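Local coordinates for translation initiation factor eif-2b-like protein (Chaetomium thermophilum, PDB 4ZEO) that is the delta subunit of eIF2B, a heterodecameric complex of two sets of five subunits, and is thought to act in translation initiation, at residues Ile175-Ala180 against Pro221-Met226. Numbering follows the deposited sequence.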
loop_
_atom_site.group_PDB
_atom_site.type_symbol
_atom_site.label_atom_id
_atom_site.label_comp_id
_atom_site.label_asym_id
_atom_site.label_seq_id
_atom_site.Cartn_x
_atom_site.Cartn_y
_atom_site.Cartn_z
ATOM N N ILE A 175 0.767 -3.040 0.547
ATOM C CA ILE A 175 -0.306 -3.250 1.503
ATOM C C ILE A 175 -0.683 -4.729 1.644
ATOM O O ILE A 175 -0.851 -5.207 2.770
ATOM C CB ILE A 175 -1.522 -2.392 1.124
ATOM C CG1 ILE A 175 -1.137 -0.937 1.337
ATOM C CG2 ILE A 175 -2.715 -2.683 1.985
ATOM C CD1 ILE A 175 -0.589 -0.671 2.711
ATOM N N SER A 176 -0.782 -5.450 0.522
ATOM C CA SER A 176 -1.053 -6.895 0.540
ATOM C C SER A 176 0.083 -7.609 1.227
ATOM O O SER A 176 -0.120 -8.544 2.001
ATOM C CB SER A 176 -1.168 -7.480 -0.866
ATOM O OG SER A 176 -2.336 -7.070 -1.521
ATOM N N ARG A 177 1.294 -7.171 0.919
ATOM C CA ARG A 177 2.458 -7.776 1.527
ATOM C C ARG A 177 2.413 -7.556 3.041
ATOM O O ARG A 177 2.631 -8.498 3.809
ATOM C CB ARG A 177 3.742 -7.211 0.915
ATOM C CG ARG A 177 3.999 -7.677 -0.503
ATOM C CD ARG A 177 5.155 -6.888 -1.110
ATOM N NE ARG A 177 6.403 -7.217 -0.429
ATOM C CZ ARG A 177 7.544 -6.551 -0.569
ATOM N NH1 ARG A 177 7.611 -5.494 -1.376
ATOM N NH2 ARG A 177 8.617 -6.947 0.106
ATOM N N LEU A 178 2.067 -6.341 3.461
ATOM C CA LEU A 178 2.044 -6.010 4.885
ATOM C C LEU A 178 1.004 -6.856 5.650
ATOM O O LEU A 178 1.308 -7.433 6.699
ATOM C CB LEU A 178 1.775 -4.507 5.090
ATOM C CG LEU A 178 1.558 -4.061 6.549
ATOM C CD1 LEU A 178 2.756 -4.374 7.424
ATOM C CD2 LEU A 178 1.223 -2.587 6.645
ATOM N N LYS A 179 -0.201 -6.953 5.105
ATOM C CA LYS A 179 -1.264 -7.719 5.743
ATOM C C LYS A 179 -0.912 -9.199 5.874
ATOM O O LYS A 179 -1.125 -9.794 6.926
ATOM C CB LYS A 179 -2.571 -7.579 4.959
ATOM C CG LYS A 179 -3.792 -7.977 5.743
ATOM C CD LYS A 179 -5.034 -8.055 4.869
ATOM C CE LYS A 179 -6.221 -8.506 5.674
ATOM N NZ LYS A 179 -7.563 -8.364 4.978
ATOM N N ALA A 180 -0.364 -9.783 4.813
ATOM C CA ALA A 180 0.021 -11.184 4.837
ATOM C C ALA A 180 1.087 -11.393 5.916
ATOM O O ALA A 180 1.015 -12.336 6.702
ATOM C CB ALA A 180 0.538 -11.621 3.452
ATOM N N PRO A 221 13.251 -7.549 -1.065
ATOM C CA PRO A 221 13.494 -6.391 -0.214
ATOM C C PRO A 221 12.171 -5.853 0.325
ATOM O O PRO A 221 11.181 -5.780 -0.404
ATOM C CB PRO A 221 14.162 -5.400 -1.176
ATOM C CG PRO A 221 14.890 -6.281 -2.136
ATOM C CD PRO A 221 13.922 -7.406 -2.375
ATOM N N MET A 222 12.136 -5.557 1.614
ATOM C CA MET A 222 10.914 -5.141 2.277
ATOM C C MET A 222 10.485 -3.726 1.893
ATOM O O MET A 222 11.319 -2.836 1.743
ATOM C CB MET A 222 11.076 -5.241 3.794
ATOM C CG MET A 222 11.259 -6.654 4.296
ATOM S SD MET A 222 11.067 -6.756 6.090
ATOM C CE MET A 222 11.942 -5.275 6.589
ATOM N N CYS A 223 9.172 -3.530 1.775
ATOM C CA CYS A 223 8.601 -2.216 1.531
ATOM C C CYS A 223 8.580 -1.381 2.841
ATOM O O CYS A 223 8.799 -1.917 3.936
ATOM C CB CYS A 223 7.185 -2.370 0.948
ATOM S SG CYS A 223 6.039 -3.448 1.903
ATOM N N PHE A 224 8.333 -0.075 2.728
ATOM C CA PHE A 224 8.295 0.796 3.905
ATOM C C PHE A 224 7.224 0.333 4.893
ATOM O O PHE A 224 7.435 0.393 6.108
ATOM C CB PHE A 224 8.016 2.246 3.507
ATOM C CG PHE A 224 9.169 2.925 2.846
ATOM C CD1 PHE A 224 10.436 2.391 2.911
ATOM C CD2 PHE A 224 8.991 4.107 2.159
ATOM C CE1 PHE A 224 11.512 3.019 2.281
ATOM C CE2 PHE A 224 10.068 4.734 1.533
ATOM C CZ PHE A 224 11.328 4.174 1.608
ATOM N N ALA A 225 6.097 -0.162 4.358
ATOM C CA ALA A 225 4.964 -0.602 5.176
ATOM C C ALA A 225 5.372 -1.695 6.162
ATOM O O ALA A 225 5.073 -1.604 7.366
ATOM C CB ALA A 225 3.819 -1.093 4.284
ATOM N N MET A 226 6.094 -2.687 5.644
ATOM C CA MET A 226 6.637 -3.760 6.452
ATOM C C MET A 226 7.681 -3.217 7.422
ATOM O O MET A 226 7.681 -3.562 8.597
ATOM C CB MET A 226 7.253 -4.835 5.561
ATOM C CG MET A 226 6.237 -5.684 4.827
ATOM S SD MET A 226 6.968 -6.738 3.547
ATOM C CE MET A 226 7.804 -7.927 4.604
#
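L178 and M226 bring the two backbones together, their CA atoms 5.3 Å apart, where the early turns of helix 174-191 meet the start of helix 224-239 in the helical part of this eIF2B alpha/beta/delta family fold. Residues 221-223 run extended into the second helix, and C223 takes its N-cap position.

R177 does the polar work. Its CB points toward 221-226, the bend at chi3 (67°) sets NE, and the guanidinium lies beside the loop just ahead of helix 224-239. R177 NH2 gives a hydrogen bond of 2.9 Å to P221 O. The bond is nearly straight, 169° at the hydrogen; the oxygen lies close to the guanidinium plane, whereas NH2 stands above the plane of the carbonyl. C223 SG sits over one face of the same group, offset toward its rim, while C223 CB comes 3.9 Å from R177 NH1. The M226 side chain crosses that of R177 at about a right angle and leaves M226 SD 3.8 Å from R177 NH2, in an oblique approach. M166 of helix 157-168 touches both R177 and M226, and R220 NE lies near R177 NH1, a proximity of like charges.

L178 packs on A225. Its chi1 (173°) sets CG anti to the backbone N, and I265 of helix 246-277 also packs against this leucine. The two methyls divide the work: L178 CD2 makes the apolar contact, 3.8 Å from A225 CB, and L178 CD1 lies against the backbone carbonyl, 3.6 Å from A225 O.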